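Local coordinates for protein aldehyde dehydrogenase (Trypanosoma brucei, PDB 5MYP) that probably oxidises aldehydes to carboxylic acids, using NAD+ as the electron acceptor, at residues N53-C58 with R67-T72; E93-V98 with Y448-F453; V205-M210 with V436-M441; E245-G250 with Y396-N401; E281-M286 with G337-E342. All coordinates share one frame; numbering follows the deposited sequence.

In the fold
Along the chain contact 1 closes first; contact 2 then joins the end of helix 69-95 to helix 447-452, and contacts 3, 4 and 5 lie nested within the loop it closes, 5 inside 4 inside 3. Contacts 1 and 2 share helix 69-95, with centres about 31 Å apart. Contacts 4 and 5 touch, through Met248 and Arg283 among others, and both reach the 8-stranded mixed sheet, whereas strand 440-441 of contact 3 belongs to the 7-stranded one. The widest separation, about 45 Å between centres, is from contact 2 to contact 5. Contact 3 comes nearest the predicted active-site residues. Contacts 1, 3, 4 and 5 also touch the second subunit, so intrachain packing and dimer contacts share these regions.

Contact 1 (N53-C58 with R67-T72); sequences NTDEFC and RHRDET
The short connection between helix 54-65 and helix 69-95 is tied by Asp55 and Arg69 and packed through Cys58. The salt bridge runs from Arg69 NH1 to Asp55 OD1 at 2.8 Å, but its N-H...O angle of 139° is bent. A single N-H...O bond forms, reaching the acid oxygen from its anti side and well out of the carboxylate plane; the carboxylate and guanidinium planes stand 62° apart. An extended chain, with CG opposite the backbone N (chi1 165°), carries the Arg69 group across to it. A water accepts from the same NH1 and donates to Asp55 O, adding a second, indirect link.

One turn further on, Cys58 SG lies 4.1 Å from Arg69 CG and 4.0 Å from Thr72 CG2, touching the first turn of the second helix. Another water donates to Cys58 O and Arg67 O, and accepts from Thr72 OG1 at 2.6 Å, bridging the two backbones. His68 caps that helix, its ND1 accepting from Asp70 N.

Around the corner, Phe57 packs on Leu162 and Leu166 of helix 157-170, while Arg69 NH2 bonds Asn486 of the second subunit, placing this corner at the dimer interface.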
# COMPACT_ATOMS: atom_id res chain seq x y z
N ASN A 53 -19.27 27.79 7.52
CA ASN A 53 -18.68 27.95 8.85
C ASN A 53 -17.19 28.36 8.84
O ASN A 53 -16.49 28.15 9.83
CB ASN A 53 -18.88 26.65 9.64
CG ASN A 53 -20.33 26.20 9.66
OD1 ASN A 53 -21.14 26.74 10.41
ND2 ASN A 53 -20.66 25.22 8.82
N THR A 54 -16.74 28.98 7.74
CA THR A 54 -15.34 29.40 7.59
C THR A 54 -14.89 30.34 8.71
O THR A 54 -13.80 30.16 9.26
CB THR A 54 -15.08 30.04 6.20
OG1 THR A 54 -15.08 29.01 5.20
CG2 THR A 54 -13.72 30.77 6.14
N ASP A 55 -15.73 31.33 9.05
CA ASP A 55 -15.39 32.30 10.10
C ASP A 55 -15.18 31.65 11.46
O ASP A 55 -14.18 31.92 12.12
CB ASP A 55 -16.46 33.39 10.22
CG ASP A 55 -16.51 34.31 9.00
OD1 ASP A 55 -15.59 34.29 8.16
OD2 ASP A 55 -17.49 35.08 8.89
N GLU A 56 -16.11 30.79 11.86
CA GLU A 56 -16.04 30.11 13.16
C GLU A 56 -14.90 29.08 13.22
O GLU A 56 -14.29 28.91 14.28
CB GLU A 56 -17.38 29.45 13.50
CG GLU A 56 -17.60 29.27 15.00
CD GLU A 56 -18.98 28.72 15.34
OE1 GLU A 56 -19.79 28.54 14.41
OE2 GLU A 56 -19.24 28.47 16.53
N PHE A 57 -14.62 28.40 12.11
CA PHE A 57 -13.47 27.47 12.03
C PHE A 57 -12.13 28.20 12.20
O PHE A 57 -11.26 27.74 12.93
CB PHE A 57 -13.45 26.65 10.73
CG PHE A 57 -14.27 25.38 10.79
CD1 PHE A 57 -14.05 24.43 11.78
CD2 PHE A 57 -15.24 25.13 9.82
CE1 PHE A 57 -14.81 23.26 11.82
CE2 PHE A 57 -16.00 23.96 9.86
CZ PHE A 57 -15.77 23.03 10.86
N CYS A 58 -11.98 29.35 11.53
CA CYS A 58 -10.79 30.19 11.69
C CYS A 58 -10.61 30.65 13.14
O CYS A 58 -9.49 30.67 13.65
CB CYS A 58 -10.82 31.39 10.75
SG CYS A 58 -10.62 30.96 9.01
N ARG A 67 -3.08 30.86 15.26
CA ARG A 67 -2.79 31.05 13.85
C ARG A 67 -3.75 32.11 13.32
O ARG A 67 -4.95 32.08 13.62
CB ARG A 67 -2.96 29.71 13.13
CG ARG A 67 -2.61 29.72 11.66
CD ARG A 67 -1.77 28.51 11.24
NE ARG A 67 -2.22 27.22 11.78
CZ ARG A 67 -3.29 26.56 11.35
NH1 ARG A 67 -4.06 27.07 10.41
NH2 ARG A 67 -3.59 25.38 11.88
N HIS A 68 -3.21 33.06 12.54
CA HIS A 68 -4.01 34.16 11.98
C HIS A 68 -5.01 33.62 10.95
O HIS A 68 -4.71 32.65 10.24
CB HIS A 68 -3.10 35.20 11.32
CG HIS A 68 -3.76 36.51 11.03
ND1 HIS A 68 -4.54 36.72 9.91
CD2 HIS A 68 -3.75 37.68 11.71
CE1 HIS A 68 -4.98 37.97 9.92
NE2 HIS A 68 -4.52 38.57 10.99
N ARG A 69 -6.19 34.24 10.90
CA ARG A 69 -7.28 33.85 9.98
C ARG A 69 -6.82 33.64 8.54
O ARG A 69 -7.16 32.65 7.90
CB ARG A 69 -8.39 34.91 10.01
CG ARG A 69 -9.37 34.81 8.86
CD ARG A 69 -10.40 35.92 8.93
NE ARG A 69 -11.15 36.01 7.68
CZ ARG A 69 -12.28 35.35 7.40
NH1 ARG A 69 -12.84 34.53 8.28
NH2 ARG A 69 -12.86 35.53 6.22
N ASP A 70 -6.06 34.61 8.03
CA ASP A 70 -5.53 34.57 6.67
C ASP A 70 -4.57 33.39 6.44
O ASP A 70 -4.58 32.80 5.36
CB ASP A 70 -4.82 35.88 6.31
CG ASP A 70 -5.77 37.08 6.27
OD1 ASP A 70 -7.01 36.89 6.36
OD2 ASP A 70 -5.27 38.21 6.15
N GLU A 71 -3.76 33.06 7.45
CA GLU A 71 -2.89 31.88 7.38
C GLU A 71 -3.72 30.60 7.30
O GLU A 71 -3.43 29.72 6.49
CB GLU A 71 -1.94 31.82 8.58
CG GLU A 71 -0.75 30.90 8.37
CD GLU A 71 0.29 31.00 9.48
OE1 GLU A 71 0.71 32.13 9.81
OE2 GLU A 71 0.70 29.95 10.01
N THR A 72 -4.77 30.52 8.12
CA THR A 72 -5.69 29.39 8.11
C THR A 72 -6.46 29.27 6.79
O THR A 72 -6.69 28.16 6.30
CB THR A 72 -6.68 29.47 9.29
OG1 THR A 72 -5.95 29.48 10.51
CG2 THR A 72 -7.65 28.28 9.29
O HOH W 1 -12.93 34.27 11.41
O HOH W 2 -7.17 31.11 12.18

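Contact 2 (E93-V98 with Y448-F453)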
# COMPACT_ATOMS: atom_id res chain seq x y z
N GLU A 93 -15.02 10.34 -13.86
CA GLU A 93 -13.79 9.86 -14.51
C GLU A 93 -13.12 8.77 -13.66
O GLU A 93 -12.73 7.73 -14.19
CB GLU A 93 -12.81 11.02 -14.74
CG GLU A 93 -11.58 10.66 -15.57
CD GLU A 93 -10.51 11.75 -15.56
OE1 GLU A 93 -10.86 12.92 -15.33
OE2 GLU A 93 -9.33 11.43 -15.78
N TYR A 94 -13.01 9.01 -12.36
CA TYR A 94 -12.29 8.09 -11.47
C TYR A 94 -12.97 6.73 -11.30
O TYR A 94 -12.29 5.71 -11.21
CB TYR A 94 -12.03 8.75 -10.10
CG TYR A 94 -11.16 10.00 -10.12
CD1 TYR A 94 -10.30 10.29 -11.20
CD2 TYR A 94 -11.17 10.89 -9.04
CE1 TYR A 94 -9.51 11.42 -11.20
CE2 TYR A 94 -10.37 12.03 -9.04
CZ TYR A 94 -9.54 12.28 -10.13
OH TYR A 94 -8.74 13.39 -10.16
N VAL A 95 -14.30 6.70 -11.27
CA VAL A 95 -15.04 5.45 -11.08
C VAL A 95 -15.03 4.49 -12.28
O VAL A 95 -15.28 3.30 -12.11
CB VAL A 95 -16.51 5.69 -10.64
CG1 VAL A 95 -16.57 6.38 -9.28
CG2 VAL A 95 -17.31 6.46 -11.68
N LYS A 96 -14.75 5.00 -13.49
CA LYS A 96 -14.86 4.19 -14.71
C LYS A 96 -13.77 3.12 -14.79
O LYS A 96 -12.66 3.35 -14.32
CB LYS A 96 -14.82 5.08 -15.97
CG LYS A 96 -13.45 5.53 -16.43
CD LYS A 96 -13.55 6.74 -17.35
CE LYS A 96 -12.22 6.99 -18.05
NZ LYS A 96 -12.14 8.32 -18.70
N PRO A 97 -14.09 1.95 -15.37
CA PRO A 97 -13.05 0.93 -15.55
C PRO A 97 -11.94 1.38 -16.50
O PRO A 97 -12.21 2.13 -17.44
CB PRO A 97 -13.81 -0.27 -16.15
CG PRO A 97 -15.23 -0.04 -15.82
CD PRO A 97 -15.41 1.45 -15.81
N VAL A 98 -10.72 0.93 -16.23
CA VAL A 98 -9.55 1.16 -17.08
C VAL A 98 -9.27 -0.10 -17.90
O VAL A 98 -9.40 -1.22 -17.38
CB VAL A 98 -8.32 1.53 -16.22
CG1 VAL A 98 -7.04 1.60 -17.06
CG2 VAL A 98 -8.55 2.85 -15.49
N TYR A 448 -5.46 10.36 -6.08
CA TYR A 448 -4.67 9.44 -5.26
C TYR A 448 -5.38 9.08 -3.96
O TYR A 448 -5.18 7.99 -3.43
CB TYR A 448 -3.26 10.00 -5.03
CG TYR A 448 -2.61 10.34 -6.35
CD1 TYR A 448 -2.14 9.33 -7.18
CD2 TYR A 448 -2.53 11.66 -6.81
CE1 TYR A 448 -1.56 9.62 -8.42
CE2 TYR A 448 -1.96 11.96 -8.03
CZ TYR A 448 -1.48 10.93 -8.83
OH TYR A 448 -0.91 11.21 -10.06
N SER A 449 -6.23 9.99 -3.46
CA SER A 449 -7.17 9.65 -2.40
C SER A 449 -8.17 8.61 -2.89
O SER A 449 -8.39 7.60 -2.24
CB SER A 449 -7.94 10.88 -1.91
OG SER A 449 -7.12 11.77 -1.18
N PHE A 450 -8.76 8.86 -4.06
CA PHE A 450 -9.72 7.91 -4.63
C PHE A 450 -9.09 6.52 -4.76
O PHE A 450 -9.69 5.53 -4.36
CB PHE A 450 -10.26 8.38 -5.98
CG PHE A 450 -11.27 7.44 -6.56
CD1 PHE A 450 -10.87 6.38 -7.36
CD2 PHE A 450 -12.62 7.58 -6.26
CE1 PHE A 450 -11.79 5.48 -7.88
CE2 PHE A 450 -13.55 6.69 -6.78
CZ PHE A 450 -13.13 5.64 -7.58
N GLU A 451 -7.88 6.46 -5.31
CA GLU A 451 -7.16 5.20 -5.48
C GLU A 451 -6.82 4.53 -4.14
O GLU A 451 -7.05 3.34 -3.98
CB GLU A 451 -5.90 5.39 -6.32
CG GLU A 451 -6.20 5.69 -7.78
CD GLU A 451 -4.97 6.05 -8.60
OE1 GLU A 451 -3.85 6.10 -8.04
OE2 GLU A 451 -5.13 6.29 -9.81
N THR A 452 -6.31 5.32 -3.20
CA THR A 452 -5.96 4.81 -1.86
C THR A 452 -7.15 4.20 -1.12
O THR A 452 -7.01 3.17 -0.47
CB THR A 452 -5.30 5.92 -1.01
OG1 THR A 452 -4.04 6.24 -1.58
CG2 THR A 452 -5.08 5.48 0.45
N PHE A 453 -8.32 4.83 -1.24
CA PHE A 453 -9.53 4.36 -0.55
C PHE A 453 -10.44 3.45 -1.41
O PHE A 453 -11.61 3.26 -1.07
CB PHE A 453 -10.30 5.57 0.01
CG PHE A 453 -9.49 6.40 0.98
CD1 PHE A 453 -8.98 5.83 2.14
CD2 PHE A 453 -9.25 7.74 0.74
CE1 PHE A 453 -8.24 6.58 3.03
CE2 PHE A 453 -8.51 8.51 1.63
CZ PHE A 453 -8.01 7.93 2.78
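Tyr94, in the last turn of helix 69-95, meets Phe450 of helix 447-452 with its CB rather than with its ring. That carbon sits 3.8 Å from the centroid of the Phe450 ring and only 9° off the ring normal, which defines a CH-pi contact over the centre of one face. The tyrosine ring itself then runs off past the phenylalanine: the two side chains slide by each other in opposite senses, and their planes are inclined at 43° with centroids 5.8 Å apart, too oblique to count as either a stack or an edge-to-face pair. Tyr94 CD2 still reaches Phe450 CB, at 4.1 Å. The phenolic end leads away and is hydrogen-bonded to His86 NE2, two turns earlier in the same helix. The backbone takes part as well, since Tyr94 O approaches Phe450 CE1 at 3.4 Å.

Next in sequence, Val95 adds one branch. Its CG1 lies 3.9 Å from Phe450 CZ, near the outer end of the ring, and the two side chains cross at about a right angle. Phe450 can reach this far because its CG is turned opposite the backbone N (chi1 -179°), directing the ring outward from its helix toward the other segment. Val95 also packs on Leu36 and Arg39 of helix 36-52, and Phe450 on Ala144.

Through one CH-pi contact and the apolar touch of Val95, this is plain helix-end packing that joins the C-terminal turn of helix 69-95 to helix 447-452, away from the predicted active site.

Contact 3 (V205-M210 with V436-M441); sequences VAEIVM and VGRSGM
Arg438, in the short 3-10 turn of the 436-441 segment, reaches Glu207 on helix 203-214 with both terminal nitrogens directed at a single oxygen. Arg438 NH2 gives the sounder bond to Glu207 OE2, 3.0 Å with an N-H...O angle of 159°; the one from Arg438 NH1 to that same OE2 is weak at 3.3 Å. OE2 lies in the guanidinium plane, whereas the acid is approached on its anti side, out of its own carboxylate plane. With the two planes 85° apart, the salt bridge is a forked grip on one oxygen, unlike a coplanar pairing that uses both. The arginine chain is bent at chi3, which turns its end toward the helix, and the glutamate is extended beyond CG to meet it.

Further along, Met441, the second residue of strand 440-441, adds an apolar touch. Its methyl CE lies 3.8 Å from Met210 SD and 4.0 Å from Met210 CE, the two thioether chains crossing at roughly a right angle. Met210 is stretched out beyond CG, while Met441 bends at chi3, so their ends rather than their stems come together.

Met441 also packs on Val220 and Leu222 of strand 220-223, the antiparallel neighbour of strand 440-441, and on Leu217 of the second subunit; its side chain is about 8 Å from that of Glu223, a predicted active-site residue. Helix 203-214 in turn rests on strand 196-200 of the same sheet through Ala206 and Val209, and Met210 meets Thr218 of the second subunit.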
# COMPACT_ATOMS: atom_id res chain seq x y z
N VAL A 205 3.89 6.75 17.26
CA VAL A 205 2.48 6.34 17.36
C VAL A 205 2.04 5.54 16.12
O VAL A 205 1.20 4.64 16.22
CB VAL A 205 1.55 7.55 17.61
CG1 VAL A 205 0.08 7.14 17.60
CG2 VAL A 205 1.91 8.24 18.93
N ALA A 206 2.61 5.86 14.95
CA ALA A 206 2.36 5.09 13.72
C ALA A 206 2.63 3.59 13.90
O ALA A 206 1.86 2.77 13.39
CB ALA A 206 3.19 5.63 12.56
N GLU A 207 3.70 3.25 14.61
CA GLU A 207 4.02 1.86 14.93
C GLU A 207 2.89 1.18 15.70
O GLU A 207 2.56 0.02 15.43
CB GLU A 207 5.33 1.75 15.73
CG GLU A 207 6.58 2.16 14.96
CD GLU A 207 7.86 2.03 15.77
OE1 GLU A 207 7.84 1.40 16.85
OE2 GLU A 207 8.89 2.57 15.31
N ILE A 208 2.31 1.91 16.65
CA ILE A 208 1.17 1.42 17.46
C ILE A 208 -0.09 1.25 16.59
O ILE A 208 -0.81 0.26 16.72
CB ILE A 208 0.88 2.36 18.66
CG1 ILE A 208 2.08 2.39 19.62
CG2 ILE A 208 -0.38 1.94 19.41
CD1 ILE A 208 2.11 3.60 20.54
N VAL A 209 -0.33 2.21 15.71
CA VAL A 209 -1.46 2.14 14.77
C VAL A 209 -1.31 0.93 13.84
O VAL A 209 -2.26 0.16 13.66
CB VAL A 209 -1.60 3.44 13.93
CG1 VAL A 209 -2.61 3.27 12.80
CG2 VAL A 209 -2.01 4.61 14.82
N MET A 210 -0.12 0.76 13.27
CA MET A 210 0.13 -0.35 12.35
C MET A 210 0.03 -1.71 13.05
O MET A 210 -0.44 -2.67 12.45
CB MET A 210 1.47 -0.20 11.64
CG MET A 210 1.65 -1.12 10.45
SD MET A 210 3.03 -0.68 9.38
CE MET A 210 3.00 -2.08 8.26
N VAL A 436 7.88 8.19 2.64
CA VAL A 436 8.57 6.94 2.37
C VAL A 436 9.45 6.63 3.59
O VAL A 436 9.96 7.55 4.24
CB VAL A 436 9.40 7.02 1.06
CG1 VAL A 436 10.41 8.17 1.12
CG2 VAL A 436 10.07 5.69 0.76
N GLY A 437 9.62 5.35 3.90
CA GLY A 437 10.34 4.94 5.10
C GLY A 437 9.67 5.52 6.33
O GLY A 437 8.45 5.43 6.47
N ARG A 438 10.45 6.16 7.20
CA ARG A 438 9.90 6.71 8.45
C ARG A 438 9.09 8.01 8.29
O ARG A 438 8.48 8.46 9.26
CB ARG A 438 10.99 6.82 9.53
CG ARG A 438 11.46 5.45 10.03
CD ARG A 438 12.25 5.51 11.33
NE ARG A 438 11.42 5.70 12.52
CZ ARG A 438 10.71 4.76 13.14
NH1 ARG A 438 10.67 3.51 12.69
NH2 ARG A 438 10.01 5.09 14.22
N SER A 439 9.07 8.61 7.09
CA SER A 439 8.11 9.70 6.80
C SER A 439 6.73 9.18 6.40
O SER A 439 5.78 9.96 6.29
CB SER A 439 8.65 10.69 5.76
OG SER A 439 8.99 10.06 4.54
N GLY A 440 6.62 7.87 6.17
CA GLY A 440 5.33 7.19 6.04
C GLY A 440 5.23 6.24 4.87
O GLY A 440 6.21 5.97 4.19
N MET A 441 4.02 5.73 4.65
CA MET A 441 3.72 4.86 3.52
C MET A 441 2.35 5.24 2.96
O MET A 441 1.47 5.67 3.71
CB MET A 441 3.73 3.38 3.92
CG MET A 441 2.69 2.97 4.96
SD MET A 441 2.77 1.22 5.39
CE MET A 441 4.32 1.17 6.28

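Contact 4 (E245-G250 with Y396-N401); sequences ERIMWG and YVFSNN
A single ring, that of Phe398, makes the whole connection: Phe398, at the end of strand 395-398, is the sole side chain of its segment to touch the 245-250 part of helix 240-252. The nearest CA atoms, those of Ile247 and Tyr396, are 9.4 Å apart, so the backbones stay well separated and the ring spans the gap. Its outer carbons do the touching. Phe398 CE1 lies 3.6 Å from Ile247 CG1 and 3.9 Å from Ile247 CD1, the two side chains sliding past each other in opposite directions. Ile247 brings this branch round with CG1 turned opposite its carbonyl carbon (chi1 -67°).

Arg246 approaches from another direction. Its CB lies near the plane of the ring, at the edge, 4.2 Å from Phe398 CZ, and the remainder of its extended chain runs on to polar partners: Arg246 NH1 bonds Asn420 O of its own chain and Gly463 O of the second subunit. Phe398 and Ile247 both rest on Val230 of strand 229-232, while Phe464 of the second subunit also packs on Phe398.

Across these two segments the chemistry is therefore apolar: the buried arginine contributes its aliphatic stem here, while its NH1 is held by carbonyls of both subunits.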
# COMPACT_ATOMS: atom_id res chain seq x y z
N GLU A 245 13.17 34.44 1.61
CA GLU A 245 11.74 34.69 1.85
C GLU A 245 10.92 33.40 1.82
O GLU A 245 10.05 33.19 2.67
CB GLU A 245 11.19 35.71 0.86
CG GLU A 245 11.58 37.14 1.21
CD GLU A 245 11.31 38.15 0.10
OE1 GLU A 245 11.13 37.75 -1.07
OE2 GLU A 245 11.29 39.36 0.41
N ARG A 246 11.21 32.52 0.86
CA ARG A 246 10.50 31.25 0.73
C ARG A 246 10.82 30.31 1.90
O ARG A 246 9.90 29.72 2.49
CB ARG A 246 10.79 30.60 -0.62
CG ARG A 246 10.13 31.36 -1.75
CD ARG A 246 10.53 30.89 -3.14
NE ARG A 246 9.88 31.71 -4.16
CZ ARG A 246 9.92 31.49 -5.48
NH1 ARG A 246 10.58 30.45 -5.99
NH2 ARG A 246 9.28 32.32 -6.30
N ILE A 247 12.10 30.19 2.25
CA ILE A 247 12.53 29.35 3.38
C ILE A 247 11.92 29.87 4.69
O ILE A 247 11.35 29.09 5.46
CB ILE A 247 14.07 29.27 3.51
CG1 ILE A 247 14.67 28.52 2.31
CG2 ILE A 247 14.49 28.58 4.81
CD1 ILE A 247 16.16 28.69 2.13
N MET A 248 12.03 31.17 4.92
CA MET A 248 11.56 31.78 6.16
C MET A 248 10.03 31.69 6.29
O MET A 248 9.53 31.44 7.38
CB MET A 248 12.04 33.24 6.27
CG MET A 248 11.71 33.95 7.58
SD MET A 248 12.17 33.09 9.10
CE MET A 248 13.93 32.89 8.86
N TRP A 249 9.32 31.88 5.18
CA TRP A 249 7.86 31.70 5.18
C TRP A 249 7.47 30.28 5.62
O TRP A 249 6.62 30.11 6.49
CB TRP A 249 7.25 32.00 3.80
CG TRP A 249 5.83 31.52 3.69
CD1 TRP A 249 4.72 32.09 4.25
CD2 TRP A 249 5.38 30.33 3.04
NE1 TRP A 249 3.60 31.35 3.96
CE2 TRP A 249 3.98 30.26 3.22
CE3 TRP A 249 6.02 29.32 2.31
CZ2 TRP A 249 3.21 29.22 2.69
CZ3 TRP A 249 5.25 28.29 1.79
CH2 TRP A 249 3.86 28.24 1.98
N GLY A 250 8.11 29.28 5.01
CA GLY A 250 7.87 27.87 5.35
C GLY A 250 8.13 27.53 6.81
O GLY A 250 7.49 26.63 7.36
N TYR A 396 14.12 19.93 -0.22
CA TYR A 396 14.09 21.19 -0.94
C TYR A 396 15.48 21.53 -1.47
O TYR A 396 16.47 21.39 -0.74
CB TYR A 396 13.59 22.30 -0.01
CG TYR A 396 12.23 22.00 0.59
CD1 TYR A 396 11.14 21.72 -0.23
CD2 TYR A 396 12.03 22.01 1.97
CE1 TYR A 396 9.89 21.45 0.31
CE2 TYR A 396 10.78 21.74 2.52
CZ TYR A 396 9.71 21.46 1.68
OH TYR A 396 8.46 21.21 2.20
N VAL A 397 15.56 21.95 -2.73
CA VAL A 397 16.82 22.32 -3.37
C VAL A 397 16.67 23.68 -4.03
O VAL A 397 15.83 23.86 -4.90
CB VAL A 397 17.25 21.29 -4.45
CG1 VAL A 397 18.61 21.66 -5.04
CG2 VAL A 397 17.27 19.88 -3.86
N PHE A 398 17.49 24.65 -3.60
CA PHE A 398 17.55 25.95 -4.25
C PHE A 398 18.79 26.00 -5.13
O PHE A 398 19.91 25.90 -4.63
CB PHE A 398 17.56 27.08 -3.22
CG PHE A 398 16.23 27.30 -2.56
CD1 PHE A 398 15.84 26.53 -1.48
CD2 PHE A 398 15.36 28.28 -3.03
CE1 PHE A 398 14.60 26.73 -0.87
CE2 PHE A 398 14.12 28.49 -2.43
CZ PHE A 398 13.75 27.71 -1.34
N SER A 399 18.58 26.11 -6.44
CA SER A 399 19.66 26.08 -7.43
C SER A 399 19.16 26.52 -8.81
O SER A 399 17.99 26.31 -9.15
CB SER A 399 20.28 24.67 -7.51
OG SER A 399 21.23 24.57 -8.56
N ASN A 400 20.06 27.13 -9.58
CA ASN A 400 19.82 27.42 -11.00
C ASN A 400 20.61 26.47 -11.92
O ASN A 400 20.62 26.66 -13.14
CB ASN A 400 20.20 28.88 -11.31
CG ASN A 400 19.26 29.89 -10.67
OD1 ASN A 400 19.68 30.75 -9.90
ND2 ASN A 400 17.98 29.79 -10.99
N ASN A 401 21.24 25.44 -11.34
CA ASN A 401 22.09 24.50 -12.08
C ASN A 401 21.39 23.14 -12.22
O ASN A 401 21.19 22.43 -11.23
CB ASN A 401 23.43 24.34 -11.37
CG ASN A 401 24.44 23.54 -12.18
OD1 ASN A 401 24.43 22.31 -12.16
ND2 ASN A 401 25.32 24.23 -12.89

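Contact 5 (E281-M286 with G337-E342)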
# COMPACT_ATOMS: atom_id res chain seq x y z
N GLU A 281 16.73 39.32 7.36
CA GLU A 281 15.91 40.38 6.75
C GLU A 281 14.49 39.91 6.47
O GLU A 281 13.54 40.64 6.75
CB GLU A 281 16.56 40.93 5.47
CG GLU A 281 17.84 41.72 5.69
CD GLU A 281 17.68 42.86 6.68
OE1 GLU A 281 16.72 43.65 6.52
OE2 GLU A 281 18.50 42.97 7.62
N ALA A 282 14.35 38.70 5.92
CA ALA A 282 13.03 38.11 5.67
C ALA A 282 12.21 37.97 6.96
O ALA A 282 11.02 38.28 6.98
CB ALA A 282 13.17 36.76 4.99
N ARG A 283 12.87 37.53 8.04
CA ARG A 283 12.22 37.37 9.34
C ARG A 283 11.66 38.69 9.89
O ARG A 283 10.52 38.74 10.35
CB ARG A 283 13.19 36.76 10.36
CG ARG A 283 12.53 36.27 11.64
CD ARG A 283 13.57 35.80 12.65
NE ARG A 283 14.21 36.92 13.35
CZ ARG A 283 14.31 37.08 14.67
NH1 ARG A 283 14.90 38.16 15.16
NH2 ARG A 283 13.85 36.16 15.53
N LYS A 284 12.48 39.74 9.83
CA LYS A 284 12.07 41.09 10.26
C LYS A 284 10.87 41.59 9.46
O LYS A 284 9.91 42.10 10.04
CB LYS A 284 13.21 42.11 10.11
CG LYS A 284 14.36 41.92 11.09
CD LYS A 284 15.52 42.87 10.78
CE LYS A 284 16.86 42.28 11.19
NZ LYS A 284 16.91 41.89 12.63
N ALA A 285 10.94 41.43 8.14
CA ALA A 285 9.86 41.82 7.24
C ALA A 285 8.53 41.12 7.56
O ALA A 285 7.49 41.78 7.64
CB ALA A 285 10.26 41.55 5.80
N MET A 286 8.58 39.81 7.77
CA MET A 286 7.36 39.01 7.98
C MET A 286 6.74 39.17 9.37
O MET A 286 5.51 39.17 9.50
CB MET A 286 7.63 37.53 7.68
CG MET A 286 7.88 37.27 6.21
SD MET A 286 8.22 35.54 5.83
CE MET A 286 8.92 35.70 4.20
N GLY A 337 18.00 35.68 16.07
CA GLY A 337 16.81 35.44 16.87
C GLY A 337 17.05 34.92 18.28
O GLY A 337 17.85 35.49 19.02
N GLY A 338 16.35 33.85 18.64
CA GLY A 338 16.44 33.26 19.98
C GLY A 338 15.50 33.88 21.00
O GLY A 338 15.56 33.53 22.18
N GLU A 339 14.61 34.77 20.56
CA GLU A 339 13.69 35.46 21.46
C GLU A 339 12.53 34.53 21.79
O GLU A 339 12.03 33.82 20.90
CB GLU A 339 13.15 36.75 20.84
CG GLU A 339 14.20 37.69 20.25
CD GLU A 339 14.46 37.46 18.77
OE1 GLU A 339 14.17 36.35 18.27
OE2 GLU A 339 14.95 38.39 18.09
N ALA A 340 12.12 34.51 23.06
CA ALA A 340 11.04 33.63 23.51
C ALA A 340 10.30 34.15 24.73
O ALA A 340 10.82 34.98 25.48
CB ALA A 340 11.60 32.25 23.79
N ASP A 341 9.07 33.68 24.89
CA ASP A 341 8.24 33.94 26.08
C ASP A 341 7.51 32.66 26.45
O ASP A 341 6.66 32.18 25.69
CB ASP A 341 7.24 35.07 25.81
CG ASP A 341 6.39 35.38 27.03
OD1 ASP A 341 6.91 35.98 27.99
OD2 ASP A 341 5.19 35.01 27.03
N GLU A 342 7.83 32.11 27.62
CA GLU A 342 7.30 30.82 28.07
C GLU A 342 5.81 30.85 28.37
O GLU A 342 5.09 29.93 27.99
CB GLU A 342 8.07 30.34 29.31
CG GLU A 342 7.68 28.94 29.78
CD GLU A 342 8.70 28.29 30.69
OE1 GLU A 342 9.74 28.91 30.99
OE2 GLU A 342 8.45 27.15 31.11
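Arg283 NH2 is shared by two acceptors, Glu339 OE1 at 2.8 Å across this contact and the carbonyl of Pro349. The first bond is nearly straight, with an N-H...O angle of 173°, and its twin from Arg283 NH1 to Glu339 OE2, 2.9 Å long, is equally so. Each nitrogen therefore takes its own oxygen in an end-on bidentate salt bridge. OE2 offers its syn lone pair and OE1 is also met on the syn side, slightly out of the acid plane. Both oxygens lie in the guanidinium plane, and the two flat groups are only 15° from coplanar, geometry that fixes the rotation of one against the other.

The side chains come from opposite directions. Glu339 bends at chi2 (93°), and Arg283, whose chain turns at chi3, leaves helix 272-287 to reach it. One face of the guanidinium is covered by the backbone of Gly337, whose CA lies 3.3 Å from Arg283 NH2; at this glycine the chain runs directly over the charged group. Arg283 also packs on Met248 of helix 240-252 and on Leu292, and Ala348 of strand 346-353 touches both partners of the pair.

Paired charges, straight bonds and a largely buried arginine imply a strong, orientation-specific link between helix 272-287 and the turn leading into strand 340-341, and the bidentate pairing would probably keep both groups ionised.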